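Local coordinates for type IV pilus biogenesis protein PilB (Streptococcus sanguinis, PDB 7B7P) that acts as a bimodular minor pilin of type IV pili with a direct role in adhesion, joining a pilin module to a magnesium-binding von Willebrand factor A-like module, at residues Val64-Trp69 / Ser79-Lys84; Met89-Glu94 / Tyr109-Lys114; Val255-Asp260 / Ala289-Ser294; Leu321-Gly326 / Ser355-Leu360. All blocks are in the same frame, centred on the assembly; numbering follows the deposited sequence.

Interaction 1: Val64-Trp69 / Ser79-Lys84; sequences VMNYVW and SELGTK
L81 and V64 meet through the shortest bond of the contact, with L81 N donating to V64 O at 2.7 Å. E80 crowds the same oxygen: its CG is 3.3 Å from V64 O. That carbon stands anti to the backbone N of E80 (chi1 -173°), beside its own carbonyl carbon. One step along, N66 and S79 form a hydrogen-bonded antiparallel pair. N66 N donates to S79 O at 2.9 Å, and S79 N returns a longer bond to N66 O at 3.3 Å. Between these bonds, M65 and E80 make a non-hydrogen-bonded pair. The M65 side chain lies against its partner, with CG 3.4 Å from E80 CA. The two strands, 64-67 and 79-80, form a beta hairpin. Strand 79-80 is an outermost strand of the mixed sheet in the N-terminal, probably pilin-type module. M65 and E80 occupy one face of this sheet, N66 and S79 the other. On the N66 side, the L81 side chain slants across N66, and its CD1 methyl lies 3.6 Å from N66 CB. V64 adds a looser apolar touch, CG1 to L81 CB at 4.2 Å. Further out, helix 9-27 packs on V64 through S19 and V23, and S19 OG is hydrogen-bonded to L81 O. Y22 of that helix touches the L81 side chain. E80 OE2 forms a salt bridge with K63, the residue just before strand 64-67.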
loop_
_atom_site.group_PDB
_atom_site.type_symbol
_atom_site.label_atom_id
_atom_site.label_comp_id
_atom_site.label_asym_id
_atom_site.label_seq_id
_atom_site.Cartn_x
_atom_site.Cartn_y
_atom_site.Cartn_z
ATOM N N VAL A 64 -28.406 -18.111 14.535
ATOM C CA VAL A 64 -27.700 -17.366 13.495
ATOM C C VAL A 64 -28.446 -16.058 13.302
ATOM O O VAL A 64 -29.627 -16.065 12.937
ATOM C CB VAL A 64 -27.635 -18.141 12.169
ATOM C CG1 VAL A 64 -27.027 -17.250 11.073
ATOM C CG2 VAL A 64 -26.864 -19.446 12.318
ATOM N N MET A 65 -27.769 -14.931 13.526
ATOM C CA MET A 65 -28.456 -13.650 13.449
ATOM C C MET A 65 -27.782 -12.684 12.494
ATOM O O MET A 65 -26.645 -12.864 12.053
ATOM C CB MET A 65 -28.619 -13.012 14.829
ATOM C CG MET A 65 -29.901 -13.527 15.460
ATOM S SD MET A 65 -29.813 -13.788 17.211
ATOM C CE MET A 65 -28.262 -14.650 17.227
ATOM N N ASN A 66 -28.540 -11.635 12.200
ATOM C CA ASN A 66 -28.267 -10.718 11.105
ATOM C C ASN A 66 -28.535 -9.308 11.626
ATOM O O ASN A 66 -29.695 -8.904 11.746
ATOM C CB ASN A 66 -29.148 -11.067 9.917
ATOM C CG ASN A 66 -28.947 -10.146 8.747
ATOM O OD1 ASN A 66 -27.866 -9.593 8.554
ATOM N ND2 ASN A 66 -29.987 -9.989 7.938
ATOM N N TYR A 67 -27.468 -8.573 11.952
ATOM C CA TYR A 67 -27.567 -7.187 12.414
ATOM C C TYR A 67 -27.425 -6.277 11.203
ATOM O O TYR A 67 -26.321 -6.087 10.689
ATOM C CB TYR A 67 -26.494 -6.879 13.451
ATOM C CG TYR A 67 -26.362 -7.906 14.546
ATOM C CD1 TYR A 67 -25.650 -9.078 14.340
ATOM C CD2 TYR A 67 -26.944 -7.701 15.792
ATOM C CE1 TYR A 67 -25.522 -10.021 15.336
ATOM C CE2 TYR A 67 -26.820 -8.636 16.800
ATOM C CZ TYR A 67 -26.102 -9.795 16.567
ATOM O OH TYR A 67 -25.966 -10.742 17.559
ATOM N N VAL A 68 -28.544 -5.700 10.749
ATOM C CA VAL A 68 -28.590 -4.920 9.512
ATOM C C VAL A 68 -28.512 -3.434 9.840
ATOM O O VAL A 68 -29.097 -2.971 10.827
ATOM C CB VAL A 68 -29.858 -5.245 8.699
ATOM C CG1 VAL A 68 -29.808 -4.563 7.339
ATOM C CG2 VAL A 68 -30.013 -6.750 8.541
ATOM N N TRP A 69 -27.793 -2.680 9.004
ATOM C CA TRP A 69 -27.564 -1.262 9.263
ATOM C C TRP A 69 -28.812 -0.442 8.957
ATOM O O TRP A 69 -29.381 -0.539 7.863
ATOM C CB TRP A 69 -26.391 -0.734 8.438
ATOM C CG TRP A 69 -26.080 0.708 8.752
ATOM C CD1 TRP A 69 -26.099 1.770 7.885
ATOM C CD2 TRP A 69 -25.724 1.244 10.034
ATOM N NE1 TRP A 69 -25.768 2.929 8.548
ATOM C CE2 TRP A 69 -25.535 2.634 9.868
ATOM C CE3 TRP A 69 -25.534 0.680 11.303
ATOM C CZ2 TRP A 69 -25.164 3.465 10.922
ATOM C CZ3 TRP A 69 -25.170 1.507 12.348
ATOM C CH2 TRP A 69 -24.986 2.885 12.151
ATOM N N SER A 79 -32.194 -9.470 13.821
ATOM C CA SER A 79 -33.153 -10.470 13.364
ATOM C C SER A 79 -32.461 -11.818 13.220
ATOM O O SER A 79 -31.343 -11.890 12.701
ATOM C CB SER A 79 -33.778 -10.070 12.023
ATOM O OG SER A 79 -34.454 -11.168 11.437
ATOM N N GLU A 80 -33.132 -12.886 13.661
ATOM C CA GLU A 80 -32.590 -14.224 13.457
ATOM C C GLU A 80 -32.796 -14.661 12.014
ATOM O O GLU A 80 -33.887 -14.500 11.458
ATOM C CB GLU A 80 -33.231 -15.240 14.399
ATOM C CG GLU A 80 -32.551 -16.599 14.296
ATOM C CD GLU A 80 -33.503 -17.772 14.004
ATOM O OE1 GLU A 80 -34.735 -17.624 14.171
ATOM O OE2 GLU A 80 -33.019 -18.838 13.558
ATOM N N LEU A 81 -31.736 -15.204 11.411
ATOM C CA LEU A 81 -31.800 -15.781 10.073
ATOM C C LEU A 81 -32.196 -17.244 10.216
ATOM O O LEU A 81 -31.418 -18.062 10.720
ATOM C CB LEU A 81 -30.465 -15.631 9.355
ATOM C CG LEU A 81 -30.365 -14.317 8.588
ATOM C CD1 LEU A 81 -28.972 -14.145 8.067
ATOM C CD2 LEU A 81 -31.368 -14.297 7.456
ATOM N N GLY A 82 -33.402 -17.566 9.788
ATOM C CA GLY A 82 -33.996 -18.857 10.027
ATOM C C GLY A 82 -35.469 -18.689 10.295
ATOM O O GLY A 82 -36.043 -17.621 10.080
ATOM N N THR A 83 -36.091 -19.763 10.777
ATOM C CA THR A 83 -37.532 -19.745 11.005
ATOM C C THR A 83 -37.972 -20.345 12.335
ATOM O O THR A 83 -39.066 -20.005 12.796
ATOM C CB THR A 83 -38.273 -20.479 9.869
ATOM O OG1 THR A 83 -37.743 -21.805 9.717
ATOM C CG2 THR A 83 -38.160 -19.720 8.545
ATOM N N LYS A 84 -37.193 -21.215 12.974
ATOM C CA LYS A 84 -37.718 -21.971 14.098
ATOM C C LYS A 84 -36.633 -22.218 15.133
ATOM O O LYS A 84 -35.442 -21.991 14.901
ATOM C CB LYS A 84 -38.316 -23.311 13.648
ATOM C CG LYS A 84 -37.341 -24.203 12.894
ATOM C CD LYS A 84 -38.017 -25.422 12.259
ATOM C CE LYS A 84 -38.228 -26.545 13.270
ATOM N NZ LYS A 84 -37.222 -26.523 14.367
#

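Interaction 2: Met89-Glu94 / Tyr109-Lys114; sequences MKLDLE and YNLTGK
D92 O is approached twice from the neighbouring strand: T112 N donates to it at 3.0 Å, and L111 CA brings a C-H contact at 3.3 Å. This is the ladder of an antiparallel beta hairpin, strands 92-101 and 104-112, whose short segments here run 178° apart in direction. D92 N completes the pair by bonding to T112 O. E94 and N110 form the next hydrogen-bonded pair, and N110 N reaches E94 O at 2.9 Å. D92, E94, N110 and T112 share one face of the sheet. There the D92 and T112 side chains lie side by side, with T112 OG1 3.7 Å from D92 CB. T112 OG1 sits between its own backbone N and carbonyl carbon (chi1 51°), and also makes a weak bond to N110 OD1. L93 and L111 take the other face, and L91 packs beside them. L111 CD1 touches both L91 CB and L93 CB at 4.4 Å, so one methyl spans two leucines. M20 of helix 9-27 packs on L111, and L57 packs on L91 and L93. Y109 OH is hydrogen-bonded to D24 of the same helix. Past the ladder the chains stay close at G113, whose CA is 3.5 Å from K90 O. L91 CD2 approaches T112 O at 3.3 Å, and M89 CG lies against K114 O at 3.1 Å.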
loop_
_atom_site.group_PDB
_atom_site.type_symbol
_atom_site.label_atom_id
_atom_site.label_comp_id
_atom_site.label_asym_id
_atom_site.label_seq_id
_atom_site.Cartn_x
_atom_site.Cartn_y
_atom_site.Cartn_z
ATOM N N MET A 89 -29.878 -26.177 20.955
ATOM C CA MET A 89 -28.633 -26.739 20.452
ATOM C C MET A 89 -27.615 -25.631 20.208
ATOM O O MET A 89 -27.967 -24.522 19.797
ATOM C CB MET A 89 -28.898 -27.502 19.155
ATOM C CG MET A 89 -27.844 -28.512 18.770
ATOM S SD MET A 89 -28.157 -29.184 17.118
ATOM C CE MET A 89 -29.819 -29.806 17.353
ATOM N N LYS A 90 -26.348 -25.933 20.466
ATOM C CA LYS A 90 -25.279 -24.963 20.290
ATOM C C LYS A 90 -24.603 -25.173 18.936
ATOM O O LYS A 90 -24.342 -26.308 18.527
ATOM C CB LYS A 90 -24.268 -25.057 21.436
ATOM C CG LYS A 90 -24.555 -24.063 22.568
ATOM C CD LYS A 90 -25.226 -24.753 23.757
ATOM C CE LYS A 90 -24.928 -24.040 25.078
ATOM N NZ LYS A 90 -25.329 -24.837 26.286
ATOM N N LEU A 91 -24.331 -24.066 18.244
ATOM C CA LEU A 91 -23.983 -24.072 16.831
ATOM C C LEU A 91 -22.526 -23.679 16.604
ATOM O O LEU A 91 -21.930 -22.950 17.401
ATOM C CB LEU A 91 -24.902 -23.120 16.061
ATOM C CG LEU A 91 -26.376 -23.514 16.018
ATOM C CD1 LEU A 91 -27.192 -22.474 15.264
ATOM C CD2 LEU A 91 -26.512 -24.871 15.369
ATOM N N ASP A 92 -21.956 -24.179 15.503
ATOM C CA ASP A 92 -20.595 -23.864 15.069
ATOM C C ASP A 92 -20.675 -23.272 13.662
ATOM O O ASP A 92 -20.969 -23.991 12.697
ATOM C CB ASP A 92 -19.716 -25.118 15.109
ATOM C CG ASP A 92 -18.234 -24.828 14.847
ATOM O OD1 ASP A 92 -17.784 -23.679 15.078
ATOM O OD2 ASP A 92 -17.510 -25.765 14.429
ATOM N N LEU A 93 -20.413 -21.968 13.543
ATOM C CA LEU A 93 -20.550 -21.234 12.289
ATOM C C LEU A 93 -19.190 -20.707 11.847
ATOM O O LEU A 93 -18.530 -19.982 12.596
ATOM C CB LEU A 93 -21.537 -20.081 12.448
ATOM C CG LEU A 93 -21.488 -19.035 11.346
ATOM C CD1 LEU A 93 -21.951 -19.633 10.013
ATOM C CD2 LEU A 93 -22.341 -17.837 11.738
ATOM N N GLU A 94 -18.780 -21.047 10.625
ATOM C CA GLU A 94 -17.468 -20.647 10.138
ATOM C C GLU A 94 -17.545 -20.270 8.664
ATOM O O GLU A 94 -18.197 -20.962 7.877
ATOM C CB GLU A 94 -16.439 -21.768 10.355
ATOM C CG GLU A 94 -15.119 -21.514 9.638
ATOM C CD GLU A 94 -14.024 -22.503 10.006
ATOM O OE1 GLU A 94 -14.335 -23.566 10.594
ATOM O OE2 GLU A 94 -12.846 -22.215 9.694
ATOM N N TYR A 109 -19.164 -22.107 3.540
ATOM C CA TYR A 109 -19.909 -21.997 4.778
ATOM C C TYR A 109 -19.815 -23.305 5.542
ATOM O O TYR A 109 -19.812 -24.389 4.947
ATOM C CB TYR A 109 -21.374 -21.688 4.519
ATOM C CG TYR A 109 -21.658 -20.490 3.673
ATOM C CD1 TYR A 109 -21.258 -19.217 4.066
ATOM C CD2 TYR A 109 -22.381 -20.622 2.494
ATOM C CE1 TYR A 109 -21.556 -18.105 3.292
ATOM C CE2 TYR A 109 -22.686 -19.527 1.714
ATOM C CZ TYR A 109 -22.275 -18.266 2.116
ATOM O OH TYR A 109 -22.574 -17.182 1.322
ATOM N N ASN A 110 -19.739 -23.192 6.862
ATOM C CA ASN A 110 -19.824 -24.321 7.771
ATOM C C ASN A 110 -20.889 -23.980 8.804
ATOM O O ASN A 110 -20.904 -22.864 9.331
ATOM C CB ASN A 110 -18.472 -24.598 8.434
ATOM C CG ASN A 110 -18.489 -25.853 9.280
ATOM O OD1 ASN A 110 -19.267 -25.963 10.233
ATOM N ND2 ASN A 110 -17.630 -26.810 8.940
ATOM N N LEU A 111 -21.800 -24.918 9.066
ATOM C CA LEU A 111 -22.870 -24.663 10.033
ATOM C C LEU A 111 -23.251 -26.006 10.654
ATOM O O LEU A 111 -24.105 -26.726 10.130
ATOM C CB LEU A 111 -24.066 -23.974 9.390
ATOM C CG LEU A 111 -25.208 -23.656 10.360
ATOM C CD1 LEU A 111 -24.672 -22.997 11.634
ATOM C CD2 LEU A 111 -26.258 -22.790 9.704
ATOM N N THR A 112 -22.605 -26.333 11.772
ATOM C CA THR A 112 -22.853 -27.616 12.416
ATOM C C THR A 112 -23.282 -27.455 13.875
ATOM O O THR A 112 -23.764 -26.391 14.283
ATOM C CB THR A 112 -21.621 -28.532 12.322
ATOM O OG1 THR A 112 -20.441 -27.847 12.769
ATOM C CG2 THR A 112 -21.420 -29.017 10.889
ATOM N N GLY A 113 -23.110 -28.515 14.663
ATOM C CA GLY A 113 -23.606 -28.576 16.025
ATOM C C GLY A 113 -24.059 -29.980 16.383
ATOM O O GLY A 113 -24.626 -30.683 15.541
ATOM N N LYS A 114 -23.801 -30.412 17.615
ATOM C CA LYS A 114 -24.161 -31.753 18.051
ATOM C C LYS A 114 -25.506 -31.742 18.769
ATOM O O LYS A 114 -25.841 -30.802 19.492
ATOM C CB LYS A 114 -23.076 -32.349 18.953
ATOM C CG LYS A 114 -21.888 -32.932 18.190
ATOM C CD LYS A 114 -20.613 -32.119 18.395
ATOM C CE LYS A 114 -19.620 -32.350 17.253
ATOM N NZ LYS A 114 -18.683 -31.207 17.086
#

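Interaction 3: Val255-Asp260 / Ala289-Ser294; sequences VTNPGD and AYLVDS
N257 lays its amide against the backbone of A289 and Y290. CG is anti to the backbone N (chi1 -171°), and both OD1 and ND2 sit against Y290 CA. OD1 lies nearest A289 O, at 3.3 Å; both are acceptors, so this is a contact without a bond. ND2 faces Y290 CA at 3.6 Å, with L291 CG close by, and its own hydrogen bond goes to T221 O. OD1 is used within its own segment. It accepts from D260 N at 3.3 Å, the donor lying 59° out of the amide plane. N257 is thus the N-cap of helix 258-270. A289 points its CB at the capping segment, where it meets N257 CB and V255 CG2, each at 3.8 Å. Between those two residues, T256 turns its CB away from A289. Its side chain comes within about 3 Å of a bound magnesium ion. This fits the metal ion-dependent adhesion site (MIDAS) of a von Willebrand factor A fold. S173 and D284, whose side chains lie about 6 and 5 Å from that of T256, are magnesium-binding residues of this protein. The loop that carries T256 thus packs on strand 289-291 through V255 and N257. Further along, L291 and D260 cross obliquely, and the CD1 methyl of L291 is 3.4 Å from D260 OD2. The carboxylate is buried but has polar partners: OD1 forms a salt bridge with R263, and OD2 accepts from A223 N. A289 O, beside the N257 amide, accepts from S347 OG of helix 341-358.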
loop_
_atom_site.group_PDB
_atom_site.type_symbol
_atom_site.label_atom_id
_atom_site.label_comp_id
_atom_site.label_asym_id
_atom_site.label_seq_id
_atom_site.Cartn_x
_atom_site.Cartn_y
_atom_site.Cartn_z
ATOM N N VAL A 255 23.981 13.187 -9.970
ATOM C CA VAL A 255 24.200 11.874 -9.362
ATOM C C VAL A 255 22.937 11.439 -8.612
ATOM O O VAL A 255 21.841 11.920 -8.900
ATOM C CB VAL A 255 25.435 11.908 -8.442
ATOM C CG1 VAL A 255 26.702 11.929 -9.280
ATOM C CG2 VAL A 255 25.376 13.126 -7.508
ATOM N N THR A 256 23.061 10.521 -7.653
ATOM C CA THR A 256 21.897 9.857 -7.065
ATOM C C THR A 256 21.908 10.043 -5.549
ATOM O O THR A 256 22.687 9.398 -4.844
ATOM C CB THR A 256 21.887 8.369 -7.460
ATOM O OG1 THR A 256 21.982 8.261 -8.889
ATOM C CG2 THR A 256 20.602 7.661 -6.983
ATOM N N ASN A 257 21.020 10.903 -5.048
ATOM C CA ASN A 257 20.949 11.284 -3.636
ATOM C C ASN A 257 19.541 10.952 -3.154
ATOM O O ASN A 257 18.711 11.848 -2.948
ATOM C CB ASN A 257 21.276 12.768 -3.448
ATOM C CG ASN A 257 21.434 13.182 -1.967
ATOM O OD1 ASN A 257 21.015 12.460 -1.064
ATOM N ND2 ASN A 257 22.046 14.355 -1.727
ATOM N N PRO A 258 19.229 9.669 -2.985
ATOM C CA PRO A 258 17.855 9.296 -2.618
ATOM C C PRO A 258 17.424 9.821 -1.253
ATOM O O PRO A 258 16.242 10.150 -1.062
ATOM C CB PRO A 258 17.887 7.756 -2.664
ATOM C CG PRO A 258 19.312 7.398 -2.386
ATOM C CD PRO A 258 20.146 8.505 -2.989
ATOM N N GLY A 259 18.343 9.919 -0.295
ATOM C CA GLY A 259 17.986 10.514 0.985
ATOM C C GLY A 259 17.362 11.892 0.844
ATOM O O GLY A 259 16.334 12.190 1.467
ATOM N N ASP A 260 17.962 12.762 0.012
ATOM C CA ASP A 260 17.391 14.104 -0.108
ATOM C C ASP A 260 16.030 14.051 -0.794
ATOM O O ASP A 260 15.095 14.753 -0.387
ATOM C CB ASP A 260 18.350 15.062 -0.832
ATOM C CG ASP A 260 18.064 16.553 -0.508
ATOM O OD1 ASP A 260 17.471 16.860 0.544
ATOM O OD2 ASP A 260 18.398 17.433 -1.329
ATOM N N ALA A 289 25.452 9.782 -3.212
ATOM C CA ALA A 289 25.493 11.172 -2.788
ATOM C C ALA A 289 24.661 11.335 -1.518
ATOM O O ALA A 289 23.713 10.583 -1.273
ATOM C CB ALA A 289 24.994 12.102 -3.912
ATOM N N TYR A 290 25.022 12.335 -0.717
ATOM C CA TYR A 290 24.306 12.660 0.517
ATOM C C TYR A 290 24.628 14.106 0.859
ATOM O O TYR A 290 25.586 14.681 0.336
ATOM C CB TYR A 290 24.676 11.700 1.670
ATOM C CG TYR A 290 26.192 11.626 1.938
ATOM C CD1 TYR A 290 27.008 10.740 1.236
ATOM C CD2 TYR A 290 26.796 12.461 2.879
ATOM C CE1 TYR A 290 28.380 10.690 1.465
ATOM C CE2 TYR A 290 28.143 12.417 3.113
ATOM C CZ TYR A 290 28.941 11.545 2.405
ATOM O OH TYR A 290 30.303 11.517 2.643
ATOM N N LEU A 291 23.793 14.710 1.703
ATOM C CA LEU A 291 24.026 16.064 2.196
ATOM C C LEU A 291 24.416 16.021 3.665
ATOM O O LEU A 291 23.877 15.218 4.428
ATOM C CB LEU A 291 22.792 16.946 2.016
ATOM C CG LEU A 291 22.507 17.219 0.542
ATOM C CD1 LEU A 291 21.263 18.058 0.347
ATOM C CD2 LEU A 291 23.705 17.884 -0.070
ATOM N N VAL A 292 25.362 16.882 4.066
ATOM C CA VAL A 292 25.704 16.989 5.476
ATOM C C VAL A 292 25.130 18.282 6.038
ATOM O O VAL A 292 24.858 19.252 5.330
ATOM C CB VAL A 292 27.221 16.878 5.754
ATOM C CG1 VAL A 292 27.726 15.508 5.335
ATOM C CG2 VAL A 292 28.017 18.020 5.091
ATOM N N ASP A 293 24.883 18.252 7.337
ATOM C CA ASP A 293 24.576 19.441 8.109
ATOM C C ASP A 293 25.803 20.362 8.136
ATOM O O ASP A 293 26.953 19.902 8.085
ATOM C CB ASP A 293 24.175 18.969 9.503
ATOM C CG ASP A 293 23.757 20.077 10.444
ATOM O OD1 ASP A 293 24.361 21.170 10.472
ATOM O OD2 ASP A 293 22.827 19.803 11.215
ATOM N N SER A 294 25.562 21.675 8.228
ATOM C CA SER A 294 26.695 22.612 8.295
ATOM C C SER A 294 27.637 22.289 9.462
ATOM O O SER A 294 28.846 22.542 9.376
ATOM C CB SER A 294 26.207 24.058 8.407
ATOM O OG SER A 294 25.264 24.212 9.463
#

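Interaction 4: Leu321-Gly326 / Ser355-Leu360; sequences LSPTLG and SKKFGL
L321 O is the tight point of this contact, met by both K357 and F358. K357 NZ donates to it at 2.9 Å, from a position 40° out of the carbonyl plane. The lysine chain is extended from CB outward, and CD passes 3.9 Å from L321 CB. F358 comes to the same oxygen with its ring edge, CZ lying 3.4 Å from L321 O. CG of K357 sits over one face of that ring, 3.9 Å above its plane and offset toward the rim. Both residues belong to the last turn of helix 341-358, which precedes strand 364-370 of the central sheet of the von Willebrand factor A-like module; G359 is the first to leave helical angles. The contact thus ties a long loop between two short strands to a helix end. The looser part is at P323, an exposed residue whose CB is 4.4 Å from F358 CE1. K357 is exposed too, so its bond lies at the surface; F358 is buried. The loop is shaped there by an ST turn, in which T324 N donates to S322 OG at 2.6 Å. M266 of helix 258-270 packs on F358, and I267 touches P323. S322 O is hydrogen-bonded to R263 NH1.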
loop_
_atom_site.group_PDB
_atom_site.type_symbol
_atom_site.label_atom_id
_atom_site.label_comp_id
_atom_site.label_asym_id
_atom_site.label_seq_id
_atom_site.Cartn_x
_atom_site.Cartn_y
_atom_site.Cartn_z
ATOM N N LEU A 321 19.481 16.689 8.152
ATOM C CA LEU A 321 18.125 16.327 8.527
ATOM C C LEU A 321 17.243 17.538 8.812
ATOM O O LEU A 321 16.250 17.411 9.528
ATOM C CB LEU A 321 18.169 15.430 9.754
ATOM C CG LEU A 321 19.083 14.240 9.549
ATOM C CD1 LEU A 321 19.074 13.403 10.835
ATOM C CD2 LEU A 321 18.572 13.437 8.331
ATOM N N SER A 322 17.591 18.712 8.304
ATOM C CA SER A 322 16.807 19.883 8.662
ATOM C C SER A 322 15.455 19.880 7.933
ATOM O O SER A 322 15.353 19.439 6.788
ATOM C CB SER A 322 17.561 21.171 8.318
ATOM O OG SER A 322 16.648 22.267 8.321
ATOM N N PRO A 323 14.403 20.397 8.578
ATOM C CA PRO A 323 13.166 20.663 7.841
ATOM C C PRO A 323 13.296 21.832 6.900
ATOM O O PRO A 323 12.392 22.049 6.087
ATOM C CB PRO A 323 12.146 20.952 8.949
ATOM C CG PRO A 323 12.802 20.542 10.218
ATOM C CD PRO A 323 14.258 20.699 10.007
ATOM N N THR A 324 14.396 22.581 6.981
ATOM C CA THR A 324 14.685 23.662 6.048
ATOM C C THR A 324 15.408 23.058 4.854
ATOM O O THR A 324 16.490 22.481 4.998
ATOM C CB THR A 324 15.539 24.753 6.713
ATOM O OG1 THR A 324 14.771 25.407 7.734
ATOM C CG2 THR A 324 15.987 25.786 5.681
ATOM N N LEU A 325 14.816 23.171 3.685
ATOM C CA LEU A 325 15.268 22.411 2.530
ATOM C C LEU A 325 16.238 23.272 1.733
ATOM O O LEU A 325 15.849 24.286 1.149
ATOM C CB LEU A 325 14.075 21.966 1.689
ATOM C CG LEU A 325 12.992 21.291 2.523
ATOM C CD1 LEU A 325 11.799 21.001 1.638
ATOM C CD2 LEU A 325 13.519 20.009 3.211
ATOM N N GLY A 326 17.498 22.881 1.714
ATOM C CA GLY A 326 18.474 23.664 0.988
ATOM C C GLY A 326 19.604 22.793 0.507
ATOM O O GLY A 326 19.874 21.721 1.057
ATOM N N SER A 355 14.290 8.787 6.975
ATOM C CA SER A 355 13.070 8.030 7.239
ATOM C C SER A 355 12.715 8.041 8.721
ATOM O O SER A 355 11.542 8.182 9.086
ATOM C CB SER A 355 13.230 6.587 6.747
ATOM O OG SER A 355 11.996 5.894 6.871
ATOM N N LYS A 356 13.708 7.895 9.587
ATOM C CA LYS A 356 13.428 7.917 11.022
ATOM C C LYS A 356 12.902 9.275 11.475
ATOM O O LYS A 356 12.027 9.354 12.336
ATOM C CB LYS A 356 14.682 7.539 11.800
ATOM C CG LYS A 356 14.907 6.044 11.876
ATOM C CD LYS A 356 16.366 5.704 11.756
ATOM C CE LYS A 356 17.107 6.058 13.005
ATOM N NZ LYS A 356 18.317 5.176 13.123
ATOM N N LYS A 357 13.404 10.358 10.901
ATOM C CA LYS A 357 12.950 11.662 11.355
ATOM C C LYS A 357 11.609 12.070 10.741
ATOM O O LYS A 357 10.773 12.660 11.435
ATOM C CB LYS A 357 14.001 12.723 11.049
ATOM C CG LYS A 357 13.606 14.092 11.564
ATOM C CD LYS A 357 14.757 15.064 11.559
ATOM C CE LYS A 357 14.367 16.370 12.281
ATOM N NZ LYS A 357 15.552 17.255 12.368
ATOM N N PHE A 358 11.380 11.773 9.459
ATOM C CA PHE A 358 10.275 12.365 8.717
ATOM C C PHE A 358 9.153 11.377 8.369
ATOM O O PHE A 358 8.191 11.759 7.684
ATOM C CB PHE A 358 10.815 13.006 7.429
ATOM C CG PHE A 358 11.676 14.232 7.662
ATOM C CD1 PHE A 358 11.093 15.455 7.969
ATOM C CD2 PHE A 358 13.068 14.155 7.590
ATOM C CE1 PHE A 358 11.874 16.585 8.185
ATOM C CE2 PHE A 358 13.855 15.268 7.810
ATOM C CZ PHE A 358 13.256 16.498 8.102
ATOM N N GLY A 359 9.241 10.129 8.808
ATOM C CA GLY A 359 8.318 9.135 8.295
ATOM C C GLY A 359 7.154 8.758 9.190
ATOM O O GLY A 359 6.498 7.744 8.933
ATOM N N LEU A 360 6.862 9.577 10.208
ATOM C CA LEU A 360 5.912 9.177 11.246
ATOM C C LEU A 360 4.519 8.895 10.680
ATOM O O LEU A 360 3.891 7.888 11.023
ATOM C CB LEU A 360 5.828 10.243 12.339
ATOM C CG LEU A 360 4.850 9.862 13.450
ATOM C CD1 LEU A 360 5.295 8.598 14.165
ATOM C CD2 LEU A 360 4.646 11.013 14.444
#

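The contacts fall into two pairs on opposite sides of the chain's centre. Interactions 1 and 2 are hairpins in the N-terminal module, built mainly on backbone hydrogen bonds. Both pack against helix 9-27, and V64 CG2 of the first touches L91 and L111 of the second. Interaction 1 is a surface contact; interaction 2 is partly buried. Interactions 3 and 4 lie in the von Willebrand factor A-like module, with centres about 12 Å apart, and both involve helices 258-270 and 341-358. R263 has a partner in each, and L291 CD1 packs on G326 O at 4.0 Å. Interaction 3 is buried beside the magnesium site and relies on side-chain packing, whereas interaction 4 is a lysine-bridged surface contact.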